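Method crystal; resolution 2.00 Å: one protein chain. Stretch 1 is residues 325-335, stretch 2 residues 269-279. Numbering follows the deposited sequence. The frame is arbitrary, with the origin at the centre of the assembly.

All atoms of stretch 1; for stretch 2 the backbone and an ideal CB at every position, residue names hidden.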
# COMPACT_ATOMS: atom_id res chain seq x y z
N SER A 325 31.02 1.86 0.68
CA SER A 325 30.40 2.35 -0.54
C SER A 325 28.91 2.14 -0.49
O SER A 325 28.41 1.34 0.29
CB SER A 325 30.96 1.61 -1.75
OG SER A 325 30.60 0.24 -1.65
N PHE A 326 28.20 2.83 -1.36
CA PHE A 326 26.79 2.54 -1.52
C PHE A 326 26.60 1.07 -1.89
O PHE A 326 25.70 0.40 -1.41
CB PHE A 326 26.18 3.45 -2.57
CG PHE A 326 24.75 3.16 -2.83
CD1 PHE A 326 23.80 3.47 -1.88
CD2 PHE A 326 24.34 2.57 -4.00
CE1 PHE A 326 22.48 3.21 -2.08
CE2 PHE A 326 23.00 2.31 -4.20
CZ PHE A 326 22.08 2.63 -3.23
N ARG A 327 27.46 0.56 -2.77
CA ARG A 327 27.29 -0.82 -3.21
C ARG A 327 27.26 -1.78 -2.02
O ARG A 327 26.47 -2.73 -2.00
CB ARG A 327 28.40 -1.24 -4.18
CG ARG A 327 28.22 -2.66 -4.73
CD ARG A 327 29.31 -3.05 -5.68
NE ARG A 327 29.42 -2.10 -6.79
CZ ARG A 327 28.59 -2.07 -7.83
NH1 ARG A 327 27.57 -2.92 -7.91
NH2 ARG A 327 28.79 -1.17 -8.78
N GLU A 328 28.09 -1.52 -1.03
CA GLU A 328 28.10 -2.38 0.16
C GLU A 328 26.81 -2.21 0.97
O GLU A 328 26.32 -3.18 1.55
CB GLU A 328 29.33 -2.08 1.03
CG GLU A 328 30.60 -2.64 0.46
CD GLU A 328 31.86 -2.33 1.27
OE1 GLU A 328 31.77 -1.95 2.47
OE2 GLU A 328 32.97 -2.45 0.69
N VAL A 329 26.24 -1.01 1.01
CA VAL A 329 24.94 -0.85 1.69
C VAL A 329 23.89 -1.74 1.02
O VAL A 329 23.10 -2.43 1.69
CB VAL A 329 24.47 0.62 1.70
CG1 VAL A 329 23.12 0.73 2.40
CG2 VAL A 329 25.45 1.51 2.46
N VAL A 330 23.87 -1.73 -0.32
CA VAL A 330 22.87 -2.50 -1.07
C VAL A 330 23.08 -3.99 -0.80
O VAL A 330 22.11 -4.74 -0.61
CB VAL A 330 22.94 -2.18 -2.58
CG1 VAL A 330 21.88 -2.97 -3.35
CG2 VAL A 330 22.74 -0.71 -2.82
N LEU A 331 24.33 -4.44 -0.77
CA LEU A 331 24.59 -5.86 -0.57
C LEU A 331 24.16 -6.30 0.83
O LEU A 331 23.58 -7.38 0.98
CB LEU A 331 26.06 -6.16 -0.80
CG LEU A 331 26.52 -6.04 -2.25
CD1 LEU A 331 28.02 -6.19 -2.30
CD2 LEU A 331 25.87 -7.06 -3.19
N ARG A 332 24.41 -5.48 1.85
CA ARG A 332 23.94 -5.77 3.21
C ARG A 332 22.42 -5.77 3.26
O ARG A 332 21.82 -6.61 3.92
CB ARG A 332 24.51 -4.77 4.18
CG ARG A 332 26.02 -5.01 4.36
CD ARG A 332 26.61 -4.05 5.35
NE ARG A 332 28.06 -4.08 5.31
CZ ARG A 332 28.85 -3.42 6.15
NH1 ARG A 332 28.32 -2.67 7.11
NH2 ARG A 332 30.17 -3.48 6.01
N THR A 333 21.81 -4.87 2.51
CA THR A 333 20.37 -4.80 2.46
C THR A 333 19.84 -6.10 1.89
O THR A 333 18.85 -6.64 2.39
CB THR A 333 19.88 -3.62 1.61
OG1 THR A 333 20.24 -2.41 2.28
CG2 THR A 333 18.36 -3.65 1.39
N ARG A 334 20.51 -6.62 0.85
CA ARG A 334 20.08 -7.85 0.19
C ARG A 334 20.12 -9.00 1.19
O ARG A 334 19.21 -9.81 1.27
CB ARG A 334 20.95 -8.18 -1.02
CG ARG A 334 20.57 -9.47 -1.74
CD ARG A 334 21.37 -9.63 -3.01
NE ARG A 334 22.74 -10.01 -2.72
CZ ARG A 334 23.72 -10.09 -3.62
NH1 ARG A 334 24.94 -10.47 -3.24
NH2 ARG A 334 23.50 -9.78 -4.88
N THR A 335 21.20 -9.07 1.95
CA THR A 335 21.29 -10.07 2.99
C THR A 335 20.14 -9.96 4.02
O THR A 335 19.51 -10.95 4.38
CB THR A 335 22.62 -9.95 3.74
OG1 THR A 335 23.71 -10.11 2.81
CG2 THR A 335 22.71 -11.02 4.81
N UNK A 269 13.98 -2.46 -5.79
CA UNK A 269 13.49 -2.05 -4.48
C UNK A 269 14.58 -2.04 -3.43
O UNK A 269 14.61 -1.15 -2.58
CB UNK A 269 12.36 -2.97 -4.03
N UNK A 270 15.46 -3.04 -3.46
CA UNK A 270 16.56 -3.12 -2.50
C UNK A 270 17.45 -1.91 -2.65
O UNK A 270 17.90 -1.37 -1.66
CB UNK A 270 17.37 -4.41 -2.69
N UNK A 271 17.74 -1.51 -3.89
CA UNK A 271 18.50 -0.28 -4.16
C UNK A 271 17.83 0.97 -3.57
O UNK A 271 18.48 1.79 -2.90
CB UNK A 271 18.67 -0.10 -5.67
N UNK A 272 16.53 1.14 -3.81
CA UNK A 272 15.84 2.32 -3.31
C UNK A 272 15.73 2.29 -1.76
O UNK A 272 15.87 3.32 -1.09
CB UNK A 272 14.45 2.41 -3.94
N UNK A 273 15.57 1.09 -1.20
CA UNK A 273 15.57 0.94 0.26
C UNK A 273 16.94 1.28 0.82
O UNK A 273 17.04 2.04 1.78
CB UNK A 273 15.17 -0.48 0.66
N UNK A 274 18.00 0.72 0.23
CA UNK A 274 19.38 1.10 0.61
C UNK A 274 19.58 2.60 0.63
O UNK A 274 20.20 3.13 1.56
CB UNK A 274 20.39 0.47 -0.35
N UNK A 275 19.13 3.28 -0.42
CA UNK A 275 19.27 4.74 -0.48
C UNK A 275 18.52 5.40 0.68
O UNK A 275 18.95 6.43 1.20
CB UNK A 275 18.75 5.27 -1.82
N UNK A 276 17.40 4.82 1.08
CA UNK A 276 16.64 5.37 2.23
C UNK A 276 17.46 5.24 3.51
O UNK A 276 17.49 6.14 4.36
CB UNK A 276 15.30 4.65 2.39
N UNK A 277 18.14 4.12 3.65
CA UNK A 277 18.98 3.90 4.82
C UNK A 277 20.10 4.90 4.85
O UNK A 277 20.43 5.46 5.92
CB UNK A 277 19.54 2.48 4.84
N UNK A 278 20.70 5.15 3.69
CA UNK A 278 21.75 6.15 3.59
C UNK A 278 21.19 7.50 4.01
O UNK A 278 21.83 8.24 4.76
CB UNK A 278 22.32 6.21 2.17
N UNK A 279 20.01 7.83 3.53
CA UNK A 279 19.37 9.10 3.89
C UNK A 279 19.15 9.20 5.41
O UNK A 279 19.46 10.21 5.99
CB UNK A 279 18.04 9.25 3.16

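Stretch 2 is helical throughout, and its axis passes 8.8 Å from that of helix 326-335, with 115° between their N-to-C directions. Helical backbone angles at every position disfavour proline and glycine without selecting much else.

At position 269 the ideal CB finds nothing of stretch 1 within 5.5 Å. The residue is F269.

Position 270 points toward stretch 1, its ideal CB 4.3 Å from T333 CG2 and 4.8 Å from V330 CG1. An apolar side chain would suit, leucine for example, and a long, flexible one such as methionine could follow the helix surface to R334. It is M270, present as selenomethionine, whose SE lies 3.8 Å from R334 CG, against the aliphatic part of the arginine.

Position 271 points sideways, its ideal CB 4.9 Å from V330 CG1 and 5.0 Å from F326 CZ. A small or medium, branched side chain would fit. T271 places CG2 4.0 Å from F326 CZ and OG1 4.2 Å from V330 CG1.

Position 272 points away, unconstrained by stretch 1; it is M272, also selenomethionine.

Position 273 points sideways, with T333 CG2 4.6 Å from the ideal CB. An apolar chain, aliphatic or aromatic, could reach that methyl. F273 does so, with CD2 3.8 Å from T333 CG2.

Position 274 is the tightest. Its CA lies 5.3 Å from V330 CA, and the ideal CB is already 3.6 Å from V330 CG2 and 3.9 Å from both F326 CE1 and V329 CG1. Little room remains beyond CB, so a very small residue is expected. A274 fills the hole among F326, V329, V330 and T333 with its single methyl.

Position 275 points sideways, its ideal CB 4.3 Å from F326 CE1. A small apolar group suits the ring; A275 also brings its backbone N to 3.7 Å from F326 CE1, at the ring edge.

Position 277 points toward stretch 1, its ideal CB 4.7 Å from V329 CG1, with the hydroxyl of T333 farther along. An apolar chain could cover the valine, whereas a longer polar one could reach the hydroxyl. Q277 brings NE2 to 2.8 Å from T333 OG1, which itself donates to V329 O within its own helix.

Position 278 points toward stretch 1, its ideal CB 5.1 Å from F326 CD1, with V329 off to one side; a branched aliphatic could meet both. V278 CG2 lies 4.1 Å from F326 CD1 and 4.2 Å from V329 CG2.

Positions 276 and 279 are out of reach; they are Y276 and L279.

Stretch 2, residues 269-279: FMTMFAAYQVL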
# COMPACT_ATOMS: atom_id res chain seq x y z
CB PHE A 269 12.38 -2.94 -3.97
CG PHE A 269 11.86 -2.49 -2.66
CD1 PHE A 269 11.19 -1.28 -2.57
CD2 PHE A 269 12.08 -3.22 -1.51
CE1 PHE A 269 10.71 -0.84 -1.36
CE2 PHE A 269 11.61 -2.77 -0.29
CZ PHE A 269 10.93 -1.58 -0.22
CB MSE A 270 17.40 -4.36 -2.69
CG MSE A 270 16.77 -5.63 -2.24
SE MSE A 270 17.81 -7.17 -2.83
CE MSE A 270 16.49 -8.45 -2.17
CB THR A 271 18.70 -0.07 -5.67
OG1 THR A 271 19.31 -1.24 -6.23
CG2 THR A 271 19.60 1.14 -5.93
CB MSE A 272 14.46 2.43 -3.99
CG MSE A 272 14.60 2.83 -5.55
SE MSE A 272 12.87 2.98 -6.24
CE MSE A 272 12.44 4.74 -5.52
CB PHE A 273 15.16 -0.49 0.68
CG PHE A 273 14.98 -0.65 2.17
CD1 PHE A 273 13.83 -0.23 2.80
CD2 PHE A 273 15.96 -1.22 2.94
CE1 PHE A 273 13.66 -0.37 4.16
CE2 PHE A 273 15.80 -1.36 4.31
CZ PHE A 273 14.65 -0.93 4.92
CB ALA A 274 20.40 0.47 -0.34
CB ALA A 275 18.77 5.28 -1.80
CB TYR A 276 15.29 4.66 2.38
CG TYR A 276 14.39 5.31 3.39
CD1 TYR A 276 14.10 6.65 3.30
CD2 TYR A 276 13.83 4.58 4.43
CE1 TYR A 276 13.28 7.26 4.20
CE2 TYR A 276 12.98 5.19 5.34
CZ TYR A 276 12.71 6.53 5.20
OH TYR A 276 11.89 7.20 6.07
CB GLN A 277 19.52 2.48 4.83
CG GLN A 277 18.43 1.47 4.99
CD GLN A 277 18.94 0.08 5.20
OE1 GLN A 277 19.14 -0.35 6.34
NE2 GLN A 277 19.15 -0.64 4.12
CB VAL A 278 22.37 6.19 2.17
CG1 VAL A 278 23.36 7.33 2.03
CG2 VAL A 278 23.12 4.92 1.89
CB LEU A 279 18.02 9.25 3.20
CG LEU A 279 17.20 10.50 3.57
CD1 LEU A 279 17.87 11.77 3.06
CD2 LEU A 279 15.82 10.37 3.00
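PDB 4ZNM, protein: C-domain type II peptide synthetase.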